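Conserved hypothetical protein (Streptococcus pneumoniae, PDB 2GK4) is of uncharacterised function but, as a member of the DNA/pantothenate metabolism flavoprotein family, probably takes part in coenzyme A synthesis. Local coordinates at residues A42-C47 / L222-I227; I34-L39 / L55-H60; A202-K207 / Q211-K216. All blocks are in the same frame, centred on the assembly; numbering follows the deposited sequence.

Contact 1: A42-C47 / L222-I227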
ATOM      1  N   ALA A  42     -22.393  14.093  18.612  1.00 23.26           N
ATOM      2  CA  ALA A  42     -22.537  14.800  19.882  1.00 23.78           C
ATOM      3  C   ALA A  42     -22.242  16.305  19.797  1.00 24.21           C
ATOM      4  O   ALA A  42     -22.266  16.991  20.817  1.00 24.76           O
ATOM      5  CB  ALA A  42     -21.661  14.135  20.970  1.00 24.82           C
ATOM      6  N   GLY A  43     -21.953  16.814  18.598  1.00 22.59           N
ATOM      7  CA  GLY A  43     -21.881  18.252  18.340  1.00 22.02           C
ATOM      8  C   GLY A  43     -20.480  18.866  18.338  1.00 22.57           C
ATOM      9  O   GLY A  43     -20.345  20.096  18.281  1.00 23.89           O
ATOM     10  N   TYR A  44     -19.434  18.038  18.402  1.00 21.46           N
ATOM     11  CA  TYR A  44     -18.044  18.533  18.345  1.00 21.96           C
ATOM     12  C   TYR A  44     -17.593  18.856  16.934  1.00 21.83           C
ATOM     13  O   TYR A  44     -18.036  18.221  15.972  1.00 22.17           O
ATOM     14  CB  TYR A  44     -17.065  17.489  18.920  1.00 22.24           C
ATOM     15  CG  TYR A  44     -17.210  17.375  20.411  1.00 24.78           C
ATOM     16  CD1 TYR A  44     -18.044  16.414  20.962  1.00 25.39           C
ATOM     17  CD2 TYR A  44     -16.557  18.274  21.268  1.00 26.21           C
ATOM     18  CE1 TYR A  44     -18.222  16.312  22.335  1.00 28.37           C
ATOM     19  CE2 TYR A  44     -16.722  18.183  22.648  1.00 25.50           C
ATOM     20  CZ  TYR A  44     -17.556  17.196  23.171  1.00 26.87           C
ATOM     21  OH  TYR A  44     -17.758  17.093  24.530  1.00 28.88           O
ATOM     22  N   GLU A  45     -16.719  19.856  16.841  1.00 21.68           N
ATOM     23  CA  GLU A  45     -15.986  20.176  15.636  1.00 23.45           C
ATOM     24  C   GLU A  45     -14.777  19.241  15.627  1.00 21.40           C
ATOM     25  O   GLU A  45     -14.073  19.132  16.645  1.00 20.67           O
ATOM     26  CB  GLU A  45     -15.537  21.637  15.679  1.00 23.35           C
ATOM     27  CG  GLU A  45     -14.665  22.042  14.496  1.00 27.81           C
ATOM     28  CD  GLU A  45     -14.296  23.527  14.545  1.00 29.07           C
ATOM     29  OE1 GLU A  45     -13.248  23.900  13.943  1.00 35.65           O
ATOM     30  OE2 GLU A  45     -15.040  24.295  15.217  1.00 31.41           O
ATOM     31  N   VAL A  46     -14.605  18.499  14.537  1.00 20.30           N
ATOM     32  CA  VAL A  46     -13.515  17.510  14.441  1.00 21.04           C
ATOM     33  C   VAL A  46     -12.692  17.773  13.196  1.00 21.06           C
ATOM     34  O   VAL A  46     -13.241  17.991  12.120  1.00 20.78           O
ATOM     35  CB  VAL A  46     -14.048  16.053  14.348  1.00 20.82           C
ATOM     36  CG1 VAL A  46     -12.861  15.043  14.201  1.00 22.45           C
ATOM     37  CG2 VAL A  46     -14.920  15.709  15.561  1.00 22.06           C
ATOM     38  N   CYS A  47     -11.372  17.714  13.334  1.00 21.02           N
ATOM     39  CA  CYS A  47     -10.500  17.708  12.181  1.00 20.32           C
ATOM     40  C   CYS A  47      -9.861  16.324  12.131  1.00 20.26           C
ATOM     41  O   CYS A  47      -9.220  15.885  13.115  1.00 19.40           O
ATOM     42  CB  CYS A  47      -9.438  18.799  12.310  1.00 21.37           C
ATOM     43  SG  CYS A  47      -8.119  18.622  11.046  1.00 25.16           S
ATOM     44  N   LEU A 222     -17.187   5.769  25.720  1.00 24.08           N
ATOM     45  CA  LEU A 222     -16.345   6.110  26.859  1.00 23.58           C
ATOM     46  C   LEU A 222     -15.432   7.302  26.544  1.00 23.17           C
ATOM     47  O   LEU A 222     -15.284   8.225  27.362  1.00 23.16           O
ATOM     48  CB  LEU A 222     -15.544   4.890  27.343  1.00 23.41           C
ATOM     49  CG  LEU A 222     -14.715   5.127  28.622  1.00 22.62           C
ATOM     50  CD1 LEU A 222     -15.569   5.667  29.755  1.00 22.75           C
ATOM     51  CD2 LEU A 222     -13.996   3.847  29.055  1.00 23.61           C
ATOM     52  N   LEU A 223     -14.821   7.317  25.363  1.00 23.61           N
ATOM     53  CA  LEU A 223     -14.048   8.486  24.975  1.00 23.84           C
ATOM     54  C   LEU A 223     -14.941   9.705  24.980  1.00 24.27           C
ATOM     55  O   LEU A 223     -14.517  10.756  25.437  1.00 24.80           O
ATOM     56  CB  LEU A 223     -13.436   8.335  23.585  1.00 24.31           C
ATOM     57  CG  LEU A 223     -12.046   7.729  23.543  1.00 26.10           C
ATOM     58  CD1 LEU A 223     -11.731   7.323  22.082  1.00 27.25           C
ATOM     59  CD2 LEU A 223     -11.008   8.724  24.073  1.00 24.62           C
ATOM     60  N   LEU A 224     -16.177   9.573  24.484  1.00 24.51           N
ATOM     61  CA  LEU A 224     -17.096  10.726  24.515  1.00 25.61           C
ATOM     62  C   LEU A 224     -17.292  11.234  25.946  1.00 26.17           C
ATOM     63  O   LEU A 224     -17.199  12.445  26.207  1.00 26.10           O
ATOM     64  CB  LEU A 224     -18.428  10.421  23.800  1.00 25.45           C
ATOM     65  CG  LEU A 224     -19.499  11.545  23.860  1.00 26.24           C
ATOM     66  CD1 LEU A 224     -19.020  12.810  23.166  1.00 28.43           C
ATOM     67  CD2 LEU A 224     -20.825  11.067  23.216  1.00 27.04           C
ATOM     68  N   GLU A 225     -17.531  10.305  26.867  0.50 26.47           N
ATOM     69  CA  GLU A 225     -17.702  10.625  28.278  0.50 27.38           C
ATOM     70  C   GLU A 225     -16.473  11.331  28.864  0.50 27.59           C
ATOM     71  O   GLU A 225     -16.596  12.312  29.600  0.50 27.99           O
ATOM     72  CB  GLU A 225     -18.017   9.338  29.057  0.50 27.19           C
ATOM     73  CG  GLU A 225     -18.247   9.525  30.549  0.50 28.34           C
ATOM     74  CD  GLU A 225     -18.234   8.202  31.295  0.50 28.30           C
ATOM     75  OE1 GLU A 225     -19.107   7.368  30.996  0.50 31.45           O
ATOM     76  OE2 GLU A 225     -17.362   8.004  32.173  0.50 29.24           O
ATOM     77  N   LYS A 226     -15.285  10.830  28.534  1.00 27.73           N
ATOM     78  CA  LYS A 226     -14.051  11.387  29.067  1.00 28.12           C
ATOM     79  C   LYS A 226     -13.805  12.779  28.517  1.00 27.88           C
ATOM     80  O   LYS A 226     -13.346  13.685  29.240  1.00 29.05           O
ATOM     81  CB  LYS A 226     -12.886  10.443  28.784  1.00 28.00           C
ATOM     82  CG  LYS A 226     -12.960   9.183  29.653  1.00 29.68           C
ATOM     83  CD  LYS A 226     -11.773   8.284  29.425  1.00 31.35           C
ATOM     84  CE  LYS A 226     -10.662   8.574  30.422  1.00 34.50           C
ATOM     85  NZ  LYS A 226     -11.106   8.413  31.849  1.00 35.21           N
ATOM     86  N   ILE A 227     -14.129  12.965  27.240  1.00 27.22           N
ATOM     87  CA  ILE A 227     -13.973  14.276  26.637  1.00 27.37           C
ATOM     88  C   ILE A 227     -15.002  15.261  27.195  1.00 28.57           C
ATOM     89  O   ILE A 227     -14.663  16.419  27.468  1.00 29.31           O
ATOM     90  CB  ILE A 227     -14.020  14.205  25.086  1.00 26.57           C
ATOM     91  CG1 ILE A 227     -12.717  13.575  24.587  1.00 23.84           C
ATOM     92  CG2 ILE A 227     -14.181  15.597  24.479  1.00 26.32           C
ATOM     93  CD1 ILE A 227     -12.802  13.127  23.164  1.00 25.54           C
TER
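The branched end of L224 fits into the corner between A42 and the Y44 ring. Its CD1 methyl does most of the filling, lying 3.7 Å from A42 CB and equally 3.7 Å from Y44 CE1, while L224 CD2 rests on the same alanine methyl at 3.9 Å. L224 reaches this corner because its CG stands anti to the backbone N (chi1 176°), which carries the isobutyl end across although CB itself does not face the turn. Nearly one helical turn further on, I227 puts its CG2 methyl by the far end of the tyrosine, 4.0 Å from Y44 CZ; the two side chains run alongside in opposite senses. The ring thus projects as a bump against two branched residues of helix 216-228. Between A42 and Y44, G43 ends helix 30-41 in a Schellman motif, and the turn leads into strand 45-50, as in the helix-to-strand links of a Rossmann-like alpha/beta fold. The phenol hydroxyl finds its polar partner outside the two segments, in a hydrogen bond with H231. Methyls packing on an alanine and a phenol ring make no polar pair across the segments, so the fit rests on shape, with Y44 and I227 buried and A42 at the open side.

Contact 2: I34-L39 / L55-H60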
ATOM      1  N   ILE A  34     -15.358   5.432  13.752  1.00 19.58           N
ATOM      2  CA  ILE A  34     -16.473   5.365  14.720  1.00 19.99           C
ATOM      3  C   ILE A  34     -16.317   6.446  15.784  1.00 19.34           C
ATOM      4  O   ILE A  34     -17.295   7.102  16.170  1.00 19.90           O
ATOM      5  CB  ILE A  34     -16.581   3.968  15.382  1.00 20.24           C
ATOM      6  CG1 ILE A  34     -16.914   2.890  14.324  1.00 23.05           C
ATOM      7  CG2 ILE A  34     -17.684   3.959  16.466  1.00 21.52           C
ATOM      8  CD1 ILE A  34     -16.851   1.456  14.884  1.00 23.76           C
ATOM      9  N   ILE A  35     -15.085   6.672  16.232  1.00 17.54           N
ATOM     10  CA  ILE A  35     -14.841   7.732  17.208  1.00 17.92           C
ATOM     11  C   ILE A  35     -15.255   9.083  16.638  1.00 17.93           C
ATOM     12  O   ILE A  35     -15.952   9.863  17.297  1.00 17.25           O
ATOM     13  CB  ILE A  35     -13.368   7.717  17.651  1.00 17.68           C
ATOM     14  CG1 ILE A  35     -13.153   6.444  18.511  1.00 18.26           C
ATOM     15  CG2 ILE A  35     -13.022   9.003  18.438  1.00 19.04           C
ATOM     16  CD1 ILE A  35     -11.630   6.114  18.721  1.00 18.85           C
ATOM     17  N   THR A  36     -14.850   9.329  15.399  1.00 17.84           N
ATOM     18  CA  THR A  36     -15.156  10.593  14.734  1.00 19.27           C
ATOM     19  C   THR A  36     -16.667  10.767  14.596  1.00 19.90           C
ATOM     20  O   THR A  36     -17.184  11.837  14.935  1.00 18.75           O
ATOM     21  CB  THR A  36     -14.434  10.705  13.372  1.00 18.93           C
ATOM     22  OG1 THR A  36     -13.007  10.634  13.582  1.00 21.09           O
ATOM     23  CG2 THR A  36     -14.774  12.047  12.667  1.00 20.41           C
ATOM     24  N   GLU A  37     -17.361   9.745  14.079  1.00 19.48           N
ATOM     25  CA  GLU A  37     -18.846   9.782  13.991  1.00 21.66           C
ATOM     26  C   GLU A  37     -19.495  10.084  15.334  1.00 21.85           C
ATOM     27  O   GLU A  37     -20.419  10.886  15.425  1.00 20.86           O
ATOM     28  CB  GLU A  37     -19.376   8.443  13.496  1.00 21.33           C
ATOM     29  CG  GLU A  37     -18.992   8.166  12.068  1.00 24.14           C
ATOM     30  CD  GLU A  37     -19.294   6.734  11.641  1.00 29.66           C
ATOM     31  OE1 GLU A  37     -19.515   5.827  12.499  1.00 30.12           O
ATOM     32  OE2 GLU A  37     -19.276   6.510  10.424  1.00 32.80           O
ATOM     33  N   THR A  38     -18.988   9.436  16.380  1.00 21.41           N
ATOM     34  CA  THR A  38     -19.520   9.628  17.726  1.00 21.67           C
ATOM     35  C   THR A  38     -19.378  11.068  18.165  1.00 20.39           C
ATOM     36  O   THR A  38     -20.348  11.665  18.685  1.00 20.55           O
ATOM     37  CB  THR A  38     -18.885   8.655  18.733  1.00 21.02           C
ATOM     38  OG1 THR A  38     -19.162   7.320  18.292  1.00 22.93           O
ATOM     39  CG2 THR A  38     -19.475   8.840  20.132  1.00 22.16           C
ATOM     40  N   LEU A  39     -18.198  11.650  17.926  1.00 20.05           N
ATOM     41  CA  LEU A  39     -17.966  13.049  18.329  1.00 20.10           C
ATOM     42  C   LEU A  39     -18.827  14.018  17.520  1.00 19.49           C
ATOM     43  O   LEU A  39     -19.441  14.952  18.072  1.00 19.92           O
ATOM     44  CB  LEU A  39     -16.473  13.395  18.204  1.00 20.16           C
ATOM     45  CG  LEU A  39     -15.609  12.544  19.140  1.00 20.34           C
ATOM     46  CD1 LEU A  39     -14.161  12.643  18.707  1.00 21.63           C
ATOM     47  CD2 LEU A  39     -15.792  12.966  20.599  1.00 25.13           C
ATOM     48  N   LEU A  55     -11.007   3.977   6.078  1.00 24.63           N
ATOM     49  CA  LEU A  55     -12.462   4.126   6.046  1.00 25.44           C
ATOM     50  C   LEU A  55     -12.789   5.542   6.457  1.00 25.67           C
ATOM     51  O   LEU A  55     -12.309   6.011   7.457  1.00 26.12           O
ATOM     52  CB  LEU A  55     -13.121   3.134   7.021  1.00 25.77           C
ATOM     53  CG  LEU A  55     -12.914   1.664   6.630  1.00 27.01           C
ATOM     54  CD1 LEU A  55     -13.408   0.714   7.755  1.00 28.06           C
ATOM     55  CD2 LEU A  55     -13.592   1.367   5.297  1.00 31.77           C
ATOM     56  N   LYS A  56     -13.601   6.231   5.675  1.00 26.19           N
ATOM     57  CA  LYS A  56     -13.900   7.625   6.010  1.00 27.31           C
ATOM     58  C   LYS A  56     -15.305   7.778   6.581  1.00 25.06           C
ATOM     59  O   LYS A  56     -16.250   7.170   6.082  1.00 24.75           O
ATOM     60  CB  LYS A  56     -13.782   8.541   4.769  1.00 27.77           C
ATOM     61  CG  LYS A  56     -12.524   8.373   3.902  1.00 32.19           C
ATOM     62  CD  LYS A  56     -11.277   8.961   4.572  1.00 34.76           C
ATOM     63  CE  LYS A  56     -10.090   8.962   3.607  1.00 34.85           C
ATOM     64  NZ  LYS A  56      -9.697   7.623   3.084  1.00 35.53           N
ATOM     65  N   PRO A  57     -15.453   8.653   7.588  1.00 24.23           N
ATOM     66  CA  PRO A  57     -16.803   9.027   7.969  1.00 24.11           C
ATOM     67  C   PRO A  57     -17.496   9.769   6.819  1.00 23.82           C
ATOM     68  O   PRO A  57     -16.829  10.332   5.927  1.00 24.14           O
ATOM     69  CB  PRO A  57     -16.607   9.986   9.157  1.00 24.24           C
ATOM     70  CG  PRO A  57     -15.165  10.059   9.433  1.00 24.57           C
ATOM     71  CD  PRO A  57     -14.415   9.348   8.382  1.00 24.39           C
ATOM     72  N   GLU A  58     -18.810   9.785   6.850  1.00 23.91           N
ATOM     73  CA  GLU A  58     -19.558  10.580   5.880  1.00 25.78           C
ATOM     74  C   GLU A  58     -19.271  12.058   6.110  1.00 25.66           C
ATOM     75  O   GLU A  58     -19.019  12.481   7.251  1.00 22.79           O
ATOM     76  CB  GLU A  58     -21.064  10.327   6.015  1.00 27.34           C
ATOM     77  CG  GLU A  58     -21.489   8.935   5.537  1.00 30.47           C
ATOM     78  CD  GLU A  58     -21.212   8.737   4.070  1.00 37.15           C
ATOM     79  OE1 GLU A  58     -21.837   9.450   3.258  1.00 39.74           O
ATOM     80  OE2 GLU A  58     -20.364   7.879   3.721  1.00 38.68           O
ATOM     81  N   PRO A  59     -19.357  12.851   5.033  1.00 25.99           N
ATOM     82  CA  PRO A  59     -19.268  14.310   5.135  1.00 25.78           C
ATOM     83  C   PRO A  59     -20.180  14.870   6.208  1.00 24.18           C
ATOM     84  O   PRO A  59     -21.286  14.368   6.434  1.00 25.13           O
ATOM     85  CB  PRO A  59     -19.731  14.771   3.746  1.00 25.39           C
ATOM     86  CG  PRO A  59     -19.260  13.654   2.850  1.00 27.38           C
ATOM     87  CD  PRO A  59     -19.588  12.420   3.634  1.00 26.36           C
ATOM     88  N   HIS A  60     -19.693  15.909   6.881  1.00 22.86           N
ATOM     89  CA  HIS A  60     -20.407  16.532   7.983  1.00 22.24           C
ATOM     90  C   HIS A  60     -19.978  17.981   8.069  1.00 20.70           C
ATOM     91  O   HIS A  60     -18.796  18.272   7.887  1.00 20.16           O
ATOM     92  CB  HIS A  60     -20.073  15.827   9.307  1.00 21.97           C
ATOM     93  CG  HIS A  60     -20.997  16.161  10.430  1.00 20.44           C
ATOM     94  ND1 HIS A  60     -20.906  17.339  11.144  1.00 20.19           N
ATOM     95  CD2 HIS A  60     -22.012  15.460  10.987  1.00 21.53           C
ATOM     96  CE1 HIS A  60     -21.835  17.352  12.079  1.00 21.77           C
ATOM     97  NE2 HIS A  60     -22.524  16.228  11.997  1.00 22.22           N
TER
HETATM   98  O   HOH W   1     -20.094   8.534   9.070  1.00 28.61           O
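P57 pushes its pyrrolidine ring against one face of helix 30-41, and T36 meets it most closely. The methyl CG2 of T36 lies 3.8 Å from P57 CG, with T36 CB behind it at 4.1 Å from the same ring carbon, and the threonine side chain is roughly perpendicular to the proline's. The threonine presents its methyl because CG2 stands anti to the backbone N, while OG1 (chi1 -60°) lies anti to the carbonyl carbon and bonds back to the carbonyl of G32 in the preceding turn. This is the packed part: both residues are buried, and V46 and L48 of strand 45-50 extend the apolar surface beneath them, V46 touching T36 and L48 touching P57.

The helix comes before strand 45-50, and the loop bearing P57 leads from that strand to 63-67, which is outermost, within this chain, in the parallel part of the mixed sheet. The contact therefore lays the loop over the flank of a helix that packs on the sheet of this Rossmann-like domain.

Toward solvent the fit slackens. E37 CG comes no nearer than 4.2 Å to P57 CB, a grazing approach in which the glutamate chain crosses the ring obliquely. Its chain is extended beyond CG (chi2 170°), which takes the carboxylate past the proline to a water. This water donates to E37 OE2 at 2.6 Å and accepts from the backbone E58 N at 2.9 Å, linking helix and loop where their side chains no longer touch. E37 OE2 also forms a salt bridge with K33, one turn earlier on the helix, which would be expected to favour the charged carboxylate. The side chain of E58 itself stays exposed.

Contact 3: A202-K207 / Q211-K216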
ATOM      1  N   ALA A 202     -10.611  -3.504  25.030  1.00 20.07           N
ATOM      2  CA  ALA A 202      -9.618  -2.450  25.218  1.00 19.82           C
ATOM      3  C   ALA A 202      -9.566  -1.996  26.661  1.00 20.09           C
ATOM      4  O   ALA A 202     -10.538  -2.135  27.422  1.00 21.82           O
ATOM      5  CB  ALA A 202      -9.909  -1.246  24.305  1.00 20.02           C
ATOM      6  N   ILE A 203      -8.411  -1.479  27.032  1.00 20.92           N
ATOM      7  CA  ILE A 203      -8.190  -1.003  28.392  1.00 20.32           C
ATOM      8  C   ILE A 203      -7.794   0.445  28.291  1.00 20.13           C
ATOM      9  O   ILE A 203      -6.789   0.781  27.653  1.00 20.82           O
ATOM     10  CB  ILE A 203      -7.093  -1.816  29.095  1.00 20.14           C
ATOM     11  CG1 ILE A 203      -7.338  -3.340  28.907  1.00 22.03           C
ATOM     12  CG2 ILE A 203      -6.925  -1.380  30.572  1.00 20.27           C
ATOM     13  CD1 ILE A 203      -6.155  -4.201  29.261  1.00 27.24           C
ATOM     14  N   PHE A 204      -8.572   1.303  28.951  1.00 19.91           N
ATOM     15  CA  PHE A 204      -8.278   2.734  29.027  1.00 18.60           C
ATOM     16  C   PHE A 204      -7.282   2.895  30.169  1.00 19.33           C
ATOM     17  O   PHE A 204      -7.642   2.737  31.346  1.00 18.57           O
ATOM     18  CB  PHE A 204      -9.582   3.524  29.288  1.00 18.57           C
ATOM     19  CG  PHE A 204     -10.403   3.771  28.054  1.00 19.86           C
ATOM     20  CD1 PHE A 204     -10.734   2.726  27.173  1.00 19.53           C
ATOM     21  CD2 PHE A 204     -10.891   5.056  27.791  1.00 20.89           C
ATOM     22  CE1 PHE A 204     -11.512   2.970  26.030  1.00 18.23           C
ATOM     23  CE2 PHE A 204     -11.682   5.314  26.670  1.00 18.86           C
ATOM     24  CZ  PHE A 204     -12.005   4.278  25.793  1.00 19.89           C
ATOM     25  N   VAL A 205      -6.022   3.093  29.795  1.00 19.16           N
ATOM     26  CA  VAL A 205      -4.929   3.191  30.721  1.00 20.03           C
ATOM     27  C   VAL A 205      -4.612   4.658  31.060  1.00 21.48           C
ATOM     28  O   VAL A 205      -4.194   5.500  30.199  1.00 21.51           O
ATOM     29  CB  VAL A 205      -3.655   2.441  30.188  1.00 19.88           C
ATOM     30  CG1 VAL A 205      -2.530   2.482  31.217  1.00 20.13           C
ATOM     31  CG2 VAL A 205      -3.983   0.978  29.879  1.00 19.09           C
ATOM     32  N   GLU A 206      -4.779   4.956  32.338  1.00 22.28           N
ATOM     33  CA  GLU A 206      -4.297   6.203  32.883  1.00 24.34           C
ATOM     34  C   GLU A 206      -3.195   5.946  33.909  1.00 24.87           C
ATOM     35  O   GLU A 206      -2.868   4.814  34.232  1.00 24.93           O
ATOM     36  CB  GLU A 206      -5.464   6.980  33.492  1.00 25.21           C
ATOM     37  CG  GLU A 206      -6.516   7.378  32.469  1.00 27.77           C
ATOM     38  CD  GLU A 206      -7.796   7.871  33.114  1.00 34.08           C
ATOM     39  OE1 GLU A 206      -8.321   7.207  34.019  1.00 38.53           O
ATOM     40  OE2 GLU A 206      -8.314   8.921  32.711  1.00 38.70           O
ATOM     41  N   LYS A 207      -2.622   7.025  34.425  1.00 26.31           N
ATOM     42  CA  LYS A 207      -1.489   6.940  35.321  1.00 27.62           C
ATOM     43  C   LYS A 207      -1.773   6.021  36.508  1.00 26.44           C
ATOM     44  O   LYS A 207      -0.992   5.125  36.802  1.00 27.48           O
ATOM     45  CB  LYS A 207      -1.165   8.345  35.806  1.00 28.32           C
ATOM     46  CG  LYS A 207       0.109   8.444  36.605  1.00 33.18           C
ATOM     47  CD  LYS A 207       0.772   9.790  36.329  1.00 39.82           C
ATOM     48  CE  LYS A 207       0.111  10.932  37.091  1.00 42.76           C
ATOM     49  NZ  LYS A 207       1.154  11.909  37.574  1.00 45.25           N
ATOM     50  N   GLN A 211      -9.805   1.402  33.060  0.60 19.32           N
ATOM     51  CA  GLN A 211     -11.183   1.038  32.787  0.60 19.83           C
ATOM     52  C   GLN A 211     -11.109   0.110  31.593  0.60 19.56           C
ATOM     53  O   GLN A 211     -10.176   0.193  30.811  0.60 19.60           O
ATOM     54  CB  GLN A 211     -12.046   2.268  32.493  0.60 19.17           C
ATOM     55  CG  GLN A 211     -13.561   1.970  32.371  0.60 21.01           C
ATOM     56  CD  GLN A 211     -14.440   3.215  32.483  0.60 21.91           C
ATOM     57  OE1 GLN A 211     -13.969   4.291  32.826  0.60 24.41           O
ATOM     58  NE2 GLN A 211     -15.725   3.064  32.193  0.60 22.99           N
ATOM     59  N   THR A 212     -12.068  -0.799  31.485  1.00 19.92           N
ATOM     60  CA  THR A 212     -12.111  -1.726  30.353  1.00 20.98           C
ATOM     61  C   THR A 212     -13.404  -1.634  29.601  1.00 21.34           C
ATOM     62  O   THR A 212     -14.448  -1.296  30.170  1.00 20.66           O
ATOM     63  CB  THR A 212     -11.900  -3.196  30.776  1.00 22.24           C
ATOM     64  OG1 THR A 212     -12.944  -3.572  31.695  1.00 24.56           O
ATOM     65  CG2 THR A 212     -10.566  -3.373  31.486  1.00 21.82           C
ATOM     66  N   VAL A 213     -13.335  -1.948  28.310  1.00 21.49           N
ATOM     67  CA  VAL A 213     -14.504  -1.967  27.445  1.00 22.89           C
ATOM     68  C   VAL A 213     -14.435  -3.174  26.495  1.00 22.80           C
ATOM     69  O   VAL A 213     -13.375  -3.772  26.300  1.00 22.26           O
ATOM     70  CB  VAL A 213     -14.661  -0.655  26.602  1.00 23.52           C
ATOM     71  CG1 VAL A 213     -14.990   0.552  27.487  1.00 25.02           C
ATOM     72  CG2 VAL A 213     -13.416  -0.427  25.752  1.00 23.26           C
ATOM     73  N   GLN A 214     -15.568  -3.503  25.884  1.00 23.36           N
ATOM     74  CA  GLN A 214     -15.696  -4.747  25.147  1.00 24.53           C
ATOM     75  C   GLN A 214     -15.896  -4.634  23.651  1.00 23.55           C
ATOM     76  O   GLN A 214     -15.743  -5.643  22.946  1.00 22.86           O
ATOM     77  CB  GLN A 214     -16.858  -5.569  25.721  1.00 25.74           C
ATOM     78  CG  GLN A 214     -16.491  -6.284  26.960  1.00 31.72           C
ATOM     79  CD  GLN A 214     -15.294  -7.196  26.760  1.00 36.78           C
ATOM     80  OE1 GLN A 214     -14.349  -7.131  27.524  1.00 38.49           O
ATOM     81  NE2 GLN A 214     -15.311  -8.015  25.701  1.00 38.21           N
ATOM     82  N   THR A 215     -16.303  -3.445  23.196  1.00 23.39           N
ATOM     83  CA  THR A 215     -16.635  -3.191  21.784  1.00 24.13           C
ATOM     84  C   THR A 215     -16.139  -1.833  21.325  1.00 23.82           C
ATOM     85  O   THR A 215     -15.855  -0.931  22.137  1.00 22.77           O
ATOM     86  CB  THR A 215     -18.179  -3.252  21.493  1.00 24.57           C
ATOM     87  OG1 THR A 215     -18.846  -2.174  22.172  1.00 24.06           O
ATOM     88  CG2 THR A 215     -18.783  -4.565  21.947  1.00 25.18           C
ATOM     89  N   LYS A 216     -16.053  -1.679  20.006  1.00 23.80           N
ATOM     90  CA  LYS A 216     -15.694  -0.418  19.386  1.00 24.74           C
ATOM     91  C   LYS A 216     -16.657   0.674  19.769  1.00 24.50           C
ATOM     92  O   LYS A 216     -16.248   1.791  20.008  1.00 25.00           O
ATOM     93  CB  LYS A 216     -15.695  -0.565  17.853  1.00 24.09           C
ATOM     94  CG  LYS A 216     -14.452  -1.282  17.320  1.00 26.18           C
ATOM     95  CD  LYS A 216     -14.524  -1.527  15.776  1.00 25.91           C
ATOM     96  CE  LYS A 216     -13.175  -1.995  15.243  1.00 28.39           C
ATOM     97  NZ  LYS A 216     -12.742  -3.311  15.890  1.00 25.25           N
TER
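Four backbone hydrogen bonds tie A202 to V213 and F204 to Q211, the two hydrogen-bonded pairs of an antiparallel hairpin. A202 N donates to V213 O at 3.1 Å, and V213 N answers to A202 O at 2.9 Å, both with N-H...O angles of 163°. At the other pair F204 N reaches Q211 O at 2.7 Å, while Q211 N closes the pair on F204 O at 3.1 Å. Between them I203 and T212 form the non-hydrogen-bonded pair, where weaker CA-H...O contacts add to the seam: T212 CA lies 3.4 Å from A202 O, and I203 CA is equally near Q211 O.

Apolar contacts differ between the two faces. On the face carrying A202, F204, Q211 and V213, the V213 CG2 methyl touches A202 CB and also F204 CE1, each at 3.9 Å. That methyl occupies the position between backbone N and carbonyl carbon, while V213 CG1 stands beside the N (chi1 -68°). The phenylalanine lies at a slant to the valine, and helix 216-228 packs over both, through L222 on F204 and I219 on V213; L222 also touches the exposed Q211. On the opposite face I203 CG1 runs next to T212 CG2, 4.1 Å away, with helix 168-182 against the isoleucine.

The hairpin forms the antiparallel end of the mixed sheet, with 210-213 its outermost strand in this chain. Backbone bonds of a kind open to most residues hold the strands together, while side chains distinguish the faces: F204 and V213 give helix 216-228 an apolar surface to pack on.

Overall arrangement
Contact 3 is the backbone-bonded one, a hairpin at one edge of the mixed sheet, buried at A202, I203, F204 and V213 but exposed at Q211 and T212. Contacts 1 and 2 are side-chain packing near the sheet's other end, on consecutive parts of the chain, helix 30-41 and then strand 45-50. Contact 2 is buried at its centre and bridged by a water at its rim, whereas contact 1 is only partly buried. A probable hydrogen bond from Y44 N to L39 O joins these two. Helix 216-228 links contacts 1 and 3 through a K226-E206 salt bridge, whereas none forms within any of the three contacts. Contacts 2 and 3, about 21 Å apart between centres, meet through I34 and K216.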